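Side-chain contacts in cytochrome c, putative (PDB 2CZS), which probably carries electrons through two covalently attached c-type hemes, as a small diheme cytochrome c: residues V11-D14 / F20-A23; A28-L33 / R64-H69; H41-K44 / P49-K52. All coordinates share one frame; numbering follows the deposited sequence.

Contact 1 (V11-D14 / F20-A23); sequences VPLD and FYDA. With HEM (protoporphyrin IX containing Fe), chain F.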
loop_
_atom_site.group_PDB
_atom_site.type_symbol
_atom_site.label_atom_id
_atom_site.label_comp_id
_atom_site.label_asym_id
_atom_site.label_seq_id
_atom_site.Cartn_x
_atom_site.Cartn_y
_atom_site.Cartn_z
ATOM N N VAL A 11 -2.492 -4.939 5.060
ATOM C CA VAL A 11 -1.062 -4.916 4.827
ATOM C C VAL A 11 -0.372 -5.981 5.683
ATOM O O VAL A 11 -0.541 -5.974 6.888
ATOM C CB VAL A 11 -0.472 -3.491 5.144
ATOM C CG1 VAL A 11 1.031 -3.450 4.895
ATOM C CG2 VAL A 11 -1.169 -2.409 4.324
ATOM N N PRO A 12 0.388 -6.907 5.062
ATOM C CA PRO A 12 1.091 -7.914 5.882
ATOM C C PRO A 12 1.990 -7.309 6.958
ATOM O O PRO A 12 2.692 -6.335 6.689
ATOM C CB PRO A 12 1.939 -8.672 4.852
ATOM C CG PRO A 12 1.194 -8.537 3.623
ATOM C CD PRO A 12 0.624 -7.141 3.630
ATOM N N LEU A 13 1.959 -7.862 8.176
ATOM C CA LEU A 13 2.940 -7.468 9.176
ATOM C C LEU A 13 4.108 -8.399 9.060
ATOM O O LEU A 13 4.157 -9.481 9.694
ATOM C CB LEU A 13 2.401 -7.450 10.609
ATOM C CG LEU A 13 3.441 -6.998 11.660
ATOM C CD1 LEU A 13 4.041 -5.585 11.374
ATOM C CD2 LEU A 13 2.926 -7.128 13.132
ATOM N N ASP A 14 5.040 -7.990 8.213
ATOM C CA ASP A 14 6.211 -8.816 7.906
ATOM C C ASP A 14 7.380 -7.919 7.596
ATOM O O ASP A 14 7.243 -6.707 7.676
ATOM C CB ASP A 14 5.915 -9.810 6.770
ATOM C CG ASP A 14 5.560 -9.142 5.448
ATOM O OD1 ASP A 14 5.108 -9.882 4.553
ATOM O OD2 ASP A 14 5.762 -7.923 5.296
ATOM N N PHE A 20 6.559 0.591 7.065
ATOM C CA PHE A 20 5.336 1.384 6.907
ATOM C C PHE A 20 4.472 1.400 8.176
ATOM O O PHE A 20 3.933 2.423 8.540
ATOM C CB PHE A 20 4.556 0.931 5.687
ATOM C CG PHE A 20 5.401 0.819 4.466
ATOM C CD1 PHE A 20 5.732 -0.419 3.949
ATOM C CD2 PHE A 20 5.940 1.958 3.882
ATOM C CE1 PHE A 20 6.528 -0.532 2.817
ATOM C CE2 PHE A 20 6.773 1.863 2.766
ATOM C CZ PHE A 20 7.038 0.597 2.228
ATOM N N TYR A 21 4.378 0.258 8.852
ATOM C CA TYR A 21 3.773 0.197 10.187
ATOM C C TYR A 21 4.448 1.177 11.152
ATOM O O TYR A 21 3.767 1.929 11.858
ATOM C CB TYR A 21 3.874 -1.224 10.754
ATOM C CG TYR A 21 2.770 -2.164 10.325
ATOM C CD1 TYR A 21 2.834 -2.858 9.105
ATOM C CD2 TYR A 21 1.649 -2.360 11.127
ATOM C CE1 TYR A 21 1.804 -3.724 8.711
ATOM C CE2 TYR A 21 0.628 -3.233 10.744
ATOM C CZ TYR A 21 0.720 -3.911 9.537
ATOM O OH TYR A 21 -0.306 -4.743 9.198
ATOM N N ASP A 22 5.783 1.164 11.159
ATOM C CA ASP A 22 6.563 2.019 12.062
ATOM C C ASP A 22 6.363 3.498 11.710
ATOM O O ASP A 22 6.089 4.304 12.599
ATOM C CB ASP A 22 8.070 1.687 12.043
ATOM C CG ASP A 22 8.424 0.329 12.682
ATOM O OD1 ASP A 22 7.660 -0.185 13.516
ATOM O OD2 ASP A 22 9.481 -0.235 12.335
ATOM N N ALA A 23 6.439 3.834 10.420
ATOM C CA ALA A 23 6.255 5.213 9.940
ATOM C C ALA A 23 4.864 5.720 10.290
ATOM O O ALA A 23 4.703 6.827 10.800
ATOM C CB ALA A 23 6.467 5.303 8.434
HETATM C CHA HEM F . 1.768 -8.088 -0.446
HETATM C CHB HEM F . 0.118 -3.697 0.537
HETATM C CHC HEM F . 4.618 -1.938 0.221
HETATM C CHD HEM F . 6.242 -6.303 -1.007
HETATM C C1A HEM F . 0.929 -7.062 -0.164
HETATM C C2A HEM F . -0.497 -7.195 -0.054
HETATM C C3A HEM F . -0.949 -5.966 0.212
HETATM C C4A HEM F . 0.177 -5.056 0.276
HETATM C CMA HEM F . -2.406 -5.527 0.435
HETATM C CAA HEM F . -1.292 -8.514 -0.263
HETATM C CBA HEM F . -1.275 -9.358 0.997
HETATM C CGA HEM F . -2.147 -10.586 0.883
HETATM O O1A HEM F . -2.391 -11.130 -0.232
HETATM O O2A HEM F . -2.617 -10.999 1.968
HETATM C C1B HEM F . 1.191 -2.847 0.567
HETATM C C2B HEM F . 1.118 -1.436 0.855
HETATM C C3B HEM F . 2.372 -0.930 0.790
HETATM C C4B HEM F . 3.278 -2.007 0.429
HETATM C CMB HEM F . -0.223 -0.732 1.184
HETATM C CAB HEM F . 2.826 0.519 1.062
HETATM C CBB HEM F . 2.539 1.089 2.280
HETATM C C1C HEM F . 5.412 -2.978 -0.222
HETATM C C2C HEM F . 6.829 -2.808 -0.556
HETATM C C3C HEM F . 7.283 -4.046 -0.890
HETATM C C4C HEM F . 6.180 -4.959 -0.758
HETATM C CMC HEM F . 7.602 -1.477 -0.561
HETATM C CAC HEM F . 8.708 -4.467 -1.318
HETATM C CBC HEM F . 9.679 -4.437 -0.396
HETATM C C1D HEM F . 5.221 -7.204 -0.911
HETATM C C2D HEM F . 5.293 -8.644 -1.089
HETATM C C3D HEM F . 3.895 -9.188 -0.940
HETATM C C4D HEM F . 3.098 -8.024 -0.669
HETATM C CMD HEM F . 6.537 -9.499 -1.388
HETATM C CAD HEM F . 3.455 -10.673 -1.005
HETATM C CBD HEM F . 2.951 -11.177 0.347
HETATM C CGD HEM F . 3.974 -10.912 1.407
HETATM O O1D HEM F . 4.961 -11.681 1.459
HETATM O O2D HEM F . 3.811 -9.940 2.190
HETATM N NA HEM F . 1.322 -5.770 0.017
HETATM N NB HEM F . 2.528 -3.157 0.298
HETATM N NC HEM F . 5.045 -4.283 -0.353
HETATM N ND HEM F . 3.902 -6.883 -0.686
HETATM FE FE HEM F . 3.195 -4.991 -0.162
#
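Tyr21 of helix 18-25 lies against the loop 11-14 and ties it to the helix beside the first heme of this diheme c-type cytochrome. The tight part is around the phenol. Its OH donates to Val11 O at 2.6 Å, with a C=O...O angle of 149° and the donor tilted 27° from the carbonyl plane; the same hydroxyl also bonds to the backbone N of Lys72, so two backbone groups hold the end of the ring and limit its swing. The rim is pressed too: Tyr21 CE1 comes to 3.4 Å from Pro12 O and 3.9 Å from Val11 CG1, the Val11 and Tyr21 side chains running antiparallel alongside each other. Val11 CG1 lies anti to the backbone N, which puts it beside the tyrosine and leaves the other branch, CG2, for the heme methyl CMB.

The solvent side belongs to Leu13, an exposed residue whose CD1 nonetheless seats closely over the centre of one ring face as a CH-pi contact, 3.7 Å from the centroid and 10° off the normal. Phe71 meets the same ring edge-to-face.

Behind this pair, both segments line the porphyrin. Phe20, buried, has the vinyl-derived carbon CBB over one face, offset toward the rim. Asp14 OD2 is hydrogen-bonded to ND1 of His17, an axial ligand of this heme, and so steadies the imidazole from the second shell. Its other oxygen, Asp14 OD1, stands 2.7 Å from propionate oxygen O2D, which also has Pro12 CG 3.3 Å away.

Contact 2 (A28-L33 / R64-H69); sequences AGKLDL and RCLFCH. With HEM (protoporphyrin IX containing Fe), chain G; SO4 (sulfate ion), chain D.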
loop_
_atom_site.group_PDB
_atom_site.type_symbol
_atom_site.label_atom_id
_atom_site.label_comp_id
_atom_site.label_asym_id
_atom_site.label_seq_id
_atom_site.Cartn_x
_atom_site.Cartn_y
_atom_site.Cartn_z
ATOM N N ALA A 28 3.493 9.453 10.080
ATOM C CA ALA A 28 3.552 9.623 8.622
ATOM C C ALA A 28 2.141 9.661 8.011
ATOM O O ALA A 28 1.246 8.909 8.400
ATOM C CB ALA A 28 4.399 8.541 7.960
ATOM N N GLY A 29 1.954 10.551 7.038
ATOM C CA GLY A 29 0.717 10.597 6.284
ATOM C C GLY A 29 0.556 9.416 5.344
ATOM O O GLY A 29 1.529 8.952 4.734
ATOM N N LYS A 30 -0.688 8.954 5.203
ATOM C CA LYS A 30 -0.988 7.828 4.332
ATOM C C LYS A 30 -0.694 8.062 2.848
ATOM O O LYS A 30 -0.298 7.141 2.175
ATOM C CB LYS A 30 -2.419 7.344 4.544
ATOM C CG LYS A 30 -2.651 6.702 5.923
ATOM C CD LYS A 30 -4.135 6.456 6.154
ATOM C CE LYS A 30 -4.379 5.546 7.370
ATOM N NZ LYS A 30 -3.879 4.148 7.147
ATOM N N LEU A 31 -0.838 9.292 2.343
ATOM C CA LEU A 31 -0.468 9.554 0.955
ATOM C C LEU A 31 1.044 9.395 0.738
ATOM O O LEU A 31 1.476 8.800 -0.251
ATOM C CB LEU A 31 -0.931 10.941 0.481
ATOM C CG LEU A 31 -2.387 11.128 0.054
ATOM C CD1 LEU A 31 -2.514 12.555 -0.449
ATOM C CD2 LEU A 31 -2.853 10.129 -1.029
ATOM N N ASP A 32 1.850 9.901 1.669
ATOM C CA ASP A 32 3.311 9.732 1.555
ATOM C C ASP A 32 3.708 8.256 1.585
ATOM O O ASP A 32 4.566 7.809 0.820
ATOM C CB ASP A 32 4.051 10.503 2.636
ATOM C CG ASP A 32 3.939 11.987 2.455
ATOM O OD1 ASP A 32 3.716 12.418 1.308
ATOM O OD2 ASP A 32 4.029 12.714 3.466
ATOM N N LEU A 33 3.052 7.495 2.467
ATOM C CA LEU A 33 3.273 6.058 2.509
ATOM C C LEU A 33 2.829 5.363 1.241
ATOM O O LEU A 33 3.555 4.506 0.710
ATOM C CB LEU A 33 2.623 5.455 3.748
ATOM C CG LEU A 33 3.238 5.974 5.046
ATOM C CD1 LEU A 33 2.442 5.476 6.239
ATOM C CD2 LEU A 33 4.705 5.587 5.190
ATOM N N ARG A 64 -4.462 5.191 -3.827
ATOM C CA ARG A 64 -4.597 5.339 -2.372
ATOM C C ARG A 64 -4.603 3.940 -1.711
ATOM O O ARG A 64 -5.659 3.454 -1.268
ATOM C CB ARG A 64 -5.861 6.141 -1.991
ATOM C CG ARG A 64 -5.854 7.616 -2.364
ATOM C CD ARG A 64 -7.121 8.302 -1.852
ATOM N NE ARG A 64 -7.234 8.273 -0.395
ATOM C CZ ARG A 64 -8.372 8.444 0.288
ATOM N NH1 ARG A 64 -9.528 8.640 -0.343
ATOM N NH2 ARG A 64 -8.362 8.402 1.615
ATOM N N CYS A 65 -3.425 3.321 -1.637
ATOM C CA CYS A 65 -3.372 1.921 -1.175
ATOM C C CYS A 65 -4.043 1.751 0.179
ATOM O O CYS A 65 -4.835 0.809 0.398
ATOM C CB CYS A 65 -1.938 1.443 -1.038
ATOM S SG CYS A 65 -0.882 1.755 -2.452
ATOM N N LEU A 66 -3.685 2.638 1.099
ATOM C CA LEU A 66 -4.011 2.506 2.506
ATOM C C LEU A 66 -5.437 2.843 2.791
ATOM O O LEU A 66 -5.895 2.646 3.904
ATOM C CB LEU A 66 -3.037 3.285 3.394
ATOM C CG LEU A 66 -1.622 2.682 3.364
ATOM C CD1 LEU A 66 -0.659 3.664 4.041
ATOM C CD2 LEU A 66 -1.571 1.279 4.035
ATOM N N PHE A 67 -6.144 3.309 1.770
ATOM C CA PHE A 67 -7.549 3.636 1.921
ATOM C C PHE A 67 -8.339 2.330 1.850
ATOM O O PHE A 67 -9.310 2.140 2.618
ATOM C CB PHE A 67 -7.983 4.611 0.834
ATOM C CG PHE A 67 -9.396 5.035 0.956
ATOM C CD1 PHE A 67 -9.854 5.602 2.131
ATOM C CD2 PHE A 67 -10.269 4.877 -0.111
ATOM C CE1 PHE A 67 -11.179 6.006 2.261
ATOM C CE2 PHE A 67 -11.605 5.284 0.011
ATOM C CZ PHE A 67 -12.053 5.836 1.194
ATOM N N CYS A 68 -7.925 1.436 0.951
ATOM C CA CYS A 68 -8.584 0.129 0.819
ATOM C C CYS A 68 -7.908 -0.983 1.586
ATOM O O CYS A 68 -8.576 -1.923 2.020
ATOM C CB CYS A 68 -8.679 -0.264 -0.635
ATOM S SG CYS A 68 -9.527 1.011 -1.585
ATOM N N HIS A 69 -6.587 -0.913 1.716
ATOM C CA HIS A 69 -5.822 -1.955 2.407
ATOM C C HIS A 69 -5.354 -1.393 3.744
ATOM O O HIS A 69 -4.371 -0.653 3.821
ATOM C CB HIS A 69 -4.617 -2.461 1.591
ATOM C CG HIS A 69 -4.961 -3.017 0.254
ATOM N ND1 HIS A 69 -5.504 -4.285 0.066
ATOM C CD2 HIS A 69 -4.824 -2.474 -0.972
ATOM C CE1 HIS A 69 -5.662 -4.481 -1.234
ATOM N NE2 HIS A 69 -5.249 -3.406 -1.882
HETATM C CHA HEM G . -5.894 -6.679 -4.503
HETATM C CHB HEM G . -2.121 -3.975 -3.260
HETATM C CHC HEM G . -4.602 0.021 -4.121
HETATM C CHD HEM G . -8.571 -2.738 -3.497
HETATM C C1A HEM G . -4.613 -6.325 -4.184
HETATM C C2A HEM G . -3.450 -7.181 -4.097
HETATM C C3A HEM G . -2.406 -6.409 -3.770
HETATM C C4A HEM G . -2.891 -5.054 -3.624
HETATM C CMA HEM G . -0.948 -6.851 -3.545
HETATM C CAA HEM G . -3.466 -8.714 -4.367
HETATM C CBA HEM G . -3.982 -9.445 -3.132
HETATM C CGA HEM G . -3.759 -10.944 -3.242
HETATM O O1A HEM G . -2.657 -11.379 -3.688
HETATM O O2A HEM G . -4.689 -11.721 -2.871
HETATM C C1B HEM G . -2.403 -2.659 -3.431
HETATM C C2B HEM G . -1.448 -1.562 -3.401
HETATM C C3B HEM G . -2.165 -0.455 -3.660
HETATM C C4B HEM G . -3.543 -0.806 -3.864
HETATM C CMB HEM G . 0.063 -1.680 -3.083
HETATM C CAB HEM G . -1.650 1.002 -3.820
HETATM C CBB HEM G . -0.804 1.125 -4.899
HETATM C C1C HEM G . -5.921 -0.340 -3.955
HETATM C C2C HEM G . -7.068 0.527 -3.890
HETATM C C3C HEM G . -8.156 -0.215 -3.704
HETATM C C4C HEM G . -7.748 -1.624 -3.647
HETATM C CMC HEM G . -6.945 2.069 -3.977
HETATM C CAC HEM G . -9.617 0.252 -3.577
HETATM C CBC HEM G . -10.104 1.216 -4.377
HETATM C C1D HEM G . -8.240 -4.056 -3.738
HETATM C C2D HEM G . -9.177 -5.172 -3.802
HETATM C C3D HEM G . -8.357 -6.402 -4.131
HETATM C C4D HEM G . -7.001 -5.928 -4.233
HETATM C CMD HEM G . -10.708 -5.151 -3.580
HETATM C CAD HEM G . -8.870 -7.851 -4.274
HETATM C CBD HEM G . -9.132 -8.346 -2.847
HETATM C CGD HEM G . -7.840 -8.497 -2.081
HETATM O O1D HEM G . -7.035 -9.395 -2.463
HETATM O O2D HEM G . -7.615 -7.719 -1.106
HETATM N NA HEM G . -4.219 -5.035 -3.890
HETATM N NB HEM G . -3.650 -2.175 -3.749
HETATM N NC HEM G . -6.392 -1.648 -3.817
HETATM N ND HEM G . -6.984 -4.542 -3.993
HETATM FE FE HEM G . -5.324 -3.309 -3.886
HETATM S S SO4 D . -12.792 9.886 2.081
HETATM O O1 SO4 D . -12.671 11.287 2.489
HETATM O O2 SO4 D . -14.156 9.459 2.375
HETATM O O3 SO4 D . -12.487 9.770 0.647
HETATM O O4 SO4 D . -11.849 9.045 2.823
#
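Leu66 has CG anti to its carbonyl carbon (chi1 -68°) and an extended second torsion (chi2 169°), which carries CD1 to helix 30-37, 3.8 Å from Leu33 CB. Lys30 crosses it obliquely: its chain runs extended until chi4 (-67°) bends NZ back over the leucine, 3.9 Å from Leu66 CB. The ammonium also makes a cation-pi contact with Phe24. At the outer end, Leu31 CD2 just reaches Arg64 CG, 4.1 Å away.

Arg64, bent at chi3, lays its guanidinium face to face with the Phe67 ring, CG of the phenylalanine 3.5 Å above the guanidinium plane. A sulfate, probably from the crystallisation liquor, accepts a weak bond at the guanidinium edge, Arg64 NH1 to O3 at 3.3 Å.

Residues 65-69 form the Cys-X-X-Cys-His heme-binding motif of c-type cytochromes. Cys65 SG and Cys68 SG are covalently bound to the vinyl-derived carbons CAB and CAC, and His69 NE2 binds the iron at 2.0 Å, with His54 as the second axial ligand. Between side chains of the two segments the contact is mostly apolar, while a hydrogen bond from Leu66 N to Asp34 OD1 also holds this heme-bearing turn to helix 30-37; bis-histidine ligation leaves the iron six-coordinate.

Contact 3 (H41-K44 / P49-K52); sequences HHEK and PFPK. With HEM (protoporphyrin IX containing Fe), chain F; SO4 (sulfate ion), chain C.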
loop_
_atom_site.group_PDB
_atom_site.type_symbol
_atom_site.label_atom_id
_atom_site.label_comp_id
_atom_site.label_asym_id
_atom_site.label_seq_id
_atom_site.Cartn_x
_atom_site.Cartn_y
_atom_site.Cartn_z
ATOM N N HIS A 41 4.966 -2.669 -5.727
ATOM C CA HIS A 41 3.673 -2.966 -6.284
ATOM C C HIS A 41 3.440 -2.148 -7.540
ATOM O O HIS A 41 2.998 -1.023 -7.473
ATOM C CB HIS A 41 2.592 -2.698 -5.236
ATOM C CG HIS A 41 2.631 -3.641 -4.066
ATOM N ND1 HIS A 41 2.091 -4.906 -4.127
ATOM C CD2 HIS A 41 3.103 -3.493 -2.804
ATOM C CE1 HIS A 41 2.230 -5.504 -2.955
ATOM N NE2 HIS A 41 2.853 -4.674 -2.137
ATOM N N HIS A 42 3.768 -2.729 -8.685
ATOM C CA HIS A 42 3.616 -2.018 -9.935
ATOM C C HIS A 42 3.399 -3.002 -11.055
ATOM O O HIS A 42 3.403 -4.205 -10.843
ATOM C CB HIS A 42 4.834 -1.119 -10.201
ATOM C CG HIS A 42 6.126 -1.862 -10.307
ATOM N ND1 HIS A 42 7.050 -1.910 -9.289
ATOM C CD2 HIS A 42 6.667 -2.567 -11.328
ATOM C CE1 HIS A 42 8.097 -2.614 -9.668
ATOM N NE2 HIS A 42 7.889 -3.022 -10.902
ATOM N N GLU A 43 3.206 -2.478 -12.256
ATOM C CA GLU A 43 2.946 -3.313 -13.412
ATOM C C GLU A 43 4.267 -3.815 -13.998
ATOM O O GLU A 43 5.343 -3.269 -13.724
ATOM C CB GLU A 43 2.107 -2.533 -14.438
ATOM C CG GLU A 43 0.584 -2.829 -14.408
ATOM C CD GLU A 43 -0.243 -2.034 -13.374
ATOM O OE1 GLU A 43 0.148 -0.924 -12.967
ATOM O OE2 GLU A 43 -1.333 -2.520 -12.990
ATOM N N LYS A 44 4.186 -4.889 -14.778
ATOM C CA LYS A 44 5.309 -5.408 -15.550
ATOM C C LYS A 44 6.226 -4.349 -16.175
ATOM O O LYS A 44 5.756 -3.289 -16.588
ATOM C CB LYS A 44 4.774 -6.268 -16.689
ATOM C CG LYS A 44 4.741 -7.750 -16.418
ATOM C CD LYS A 44 4.626 -8.495 -17.733
ATOM C CE LYS A 44 3.586 -7.837 -18.653
ATOM N NZ LYS A 44 3.534 -8.435 -20.023
ATOM N N PRO A 49 2.872 -7.552 -9.631
ATOM C CA PRO A 49 1.791 -6.941 -10.393
ATOM C C PRO A 49 0.484 -7.036 -9.641
ATOM O O PRO A 49 0.296 -7.950 -8.847
ATOM C CB PRO A 49 1.747 -7.772 -11.676
ATOM C CG PRO A 49 2.253 -9.127 -11.239
ATOM C CD PRO A 49 3.308 -8.840 -10.209
ATOM N N PHE A 50 -0.412 -6.093 -9.889
ATOM C CA PHE A 50 -1.753 -6.142 -9.332
ATOM C C PHE A 50 -2.539 -7.249 -10.012
ATOM O O PHE A 50 -2.202 -7.624 -11.141
ATOM C CB PHE A 50 -2.450 -4.811 -9.571
ATOM C CG PHE A 50 -1.800 -3.651 -8.887
ATOM C CD1 PHE A 50 -0.982 -2.775 -9.594
ATOM C CD2 PHE A 50 -2.003 -3.431 -7.522
ATOM C CE1 PHE A 50 -0.390 -1.690 -8.960
ATOM C CE2 PHE A 50 -1.404 -2.358 -6.886
ATOM C CZ PHE A 50 -0.606 -1.483 -7.595
ATOM N N PRO A 51 -3.597 -7.776 -9.355
ATOM C CA PRO A 51 -4.327 -8.813 -10.069
ATOM C C PRO A 51 -5.093 -8.198 -11.228
ATOM O O PRO A 51 -5.240 -6.966 -11.303
ATOM C CB PRO A 51 -5.311 -9.360 -9.022
ATOM C CG PRO A 51 -4.921 -8.755 -7.713
ATOM C CD PRO A 51 -4.190 -7.495 -8.031
ATOM N N LYS A 52 -5.562 -9.039 -12.145
ATOM C CA LYS A 52 -6.499 -8.578 -13.156
ATOM C C LYS A 52 -7.684 -7.952 -12.411
ATOM O O LYS A 52 -8.133 -8.467 -11.370
ATOM C CB LYS A 52 -6.953 -9.728 -14.069
ATOM C CG LYS A 52 -8.365 -10.265 -13.787
ATOM C CD LYS A 52 -8.453 -11.180 -12.554
ATOM C CE LYS A 52 -8.413 -12.629 -12.966
ATOM N NZ LYS A 52 -9.379 -12.907 -14.076
HETATM C CHA HEM F . 1.768 -8.088 -0.446
HETATM C CHB HEM F . 0.118 -3.697 0.537
HETATM C CHC HEM F . 4.618 -1.938 0.221
HETATM C CHD HEM F . 6.242 -6.303 -1.007
HETATM C C1A HEM F . 0.929 -7.062 -0.164
HETATM C C2A HEM F . -0.497 -7.195 -0.054
HETATM C C3A HEM F . -0.949 -5.966 0.212
HETATM C C4A HEM F . 0.177 -5.056 0.276
HETATM C CMA HEM F . -2.406 -5.527 0.435
HETATM C CAA HEM F . -1.292 -8.514 -0.263
HETATM C CBA HEM F . -1.275 -9.358 0.997
HETATM C CGA HEM F . -2.147 -10.586 0.883
HETATM O O1A HEM F . -2.391 -11.130 -0.232
HETATM O O2A HEM F . -2.617 -10.999 1.968
HETATM C C1B HEM F . 1.191 -2.847 0.567
HETATM C C2B HEM F . 1.118 -1.436 0.855
HETATM C C3B HEM F . 2.372 -0.930 0.790
HETATM C C4B HEM F . 3.278 -2.007 0.429
HETATM C CMB HEM F . -0.223 -0.732 1.184
HETATM C CAB HEM F . 2.826 0.519 1.062
HETATM C CBB HEM F . 2.539 1.089 2.280
HETATM C C1C HEM F . 5.412 -2.978 -0.222
HETATM C C2C HEM F . 6.829 -2.808 -0.556
HETATM C C3C HEM F . 7.283 -4.046 -0.890
HETATM C C4C HEM F . 6.180 -4.959 -0.758
HETATM C CMC HEM F . 7.602 -1.477 -0.561
HETATM C CAC HEM F . 8.708 -4.467 -1.318
HETATM C CBC HEM F . 9.679 -4.437 -0.396
HETATM C C1D HEM F . 5.221 -7.204 -0.911
HETATM C C2D HEM F . 5.293 -8.644 -1.089
HETATM C C3D HEM F . 3.895 -9.188 -0.940
HETATM C C4D HEM F . 3.098 -8.024 -0.669
HETATM C CMD HEM F . 6.537 -9.499 -1.388
HETATM C CAD HEM F . 3.455 -10.673 -1.005
HETATM C CBD HEM F . 2.951 -11.177 0.347
HETATM C CGD HEM F . 3.974 -10.912 1.407
HETATM O O1D HEM F . 4.961 -11.681 1.459
HETATM O O2D HEM F . 3.811 -9.940 2.190
HETATM N NA HEM F . 1.322 -5.770 0.017
HETATM N NB HEM F . 2.528 -3.157 0.298
HETATM N NC HEM F . 5.045 -4.283 -0.353
HETATM N ND HEM F . 3.902 -6.883 -0.686
HETATM FE FE HEM F . 3.195 -4.991 -0.162
HETATM S S SO4 C . 3.127 0.971 -13.073
HETATM O O1 SO4 C . 3.223 2.227 -12.332
HETATM O O2 SO4 C . 4.475 0.509 -13.414
HETATM O O3 SO4 C . 2.469 -0.030 -12.247
HETATM O O4 SO4 C . 2.315 1.184 -14.273
#
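The Phe50 ring packs on the His41-His42 backbone, with the Glu43 carboxylate at its edge, and Phe50 is the most covered residue of the contact. His41 O approaches the ring obliquely, 3.6 Å from Phe50 CZ, which also lies 4.2 Å from His41 CB; His42 CA comes to 4.1 Å from Phe50 CE1. Phe50 has CG anti to its carbonyl carbon, which swings the ring back toward the 41-44 chain, and it is stacked on His54, an axial ligand of the second heme.

Polar groups meet carbon at two places. Glu43, bent at chi2 (84°), folds its carboxylate back so that OE2 reaches the ring edge, near its plane, 3.4 Å from Phe50 CD1; the two side chains cross at about a right angle, with their planes 37° apart. The backbone supplies the other: Pro49 CA-H points at His42 O, 3.2 Å from CA to O, the angle at the hydrogen 154°.

Hydrogen bonds and metal ligation lie on the far ends. A sulfate, probably from the crystallisation liquor, accepts from the backbone, Glu43 N to sulfate O3, 2.6 Å, and weakly on O2. At the other end His41 NE2 coordinates the iron of the first heme at 2.0 Å, opposite His17; His41 is the histidine that ends the Cys-X-X-Cys-His motif begun at Cys37.

Chemically, Phe50 touches the chain of one axial ligand and stacks on another, so it links the surroundings of the two hemes: Phe50 and Pro51 belong to the second heme's pocket, while His41 ligates the first heme's iron. The Glu43 oxygen at the ring edge is probably weakly attracted by the ring's hydrogens.

Overall arrangement
From the N terminus, contact 1 comes first: residues 11-14 meet helix 18-25 after a short connection that includes the axial ligand His17. Contact 2 opens only after it has closed, pairing the start of helix 30-37 with the heme-binding turn 64-69 and so closing a loop of thirty residues. Contact 3 is a small closure within that long loop, joining 41-44 to 49-52. Contacts 1 and 2 touch directly, through Ala23 and Leu33 and through Val11 against Leu66 and His69. Contact 3 touches neither and lies across the chain's centre from each, yet it shares the first heme with contact 1.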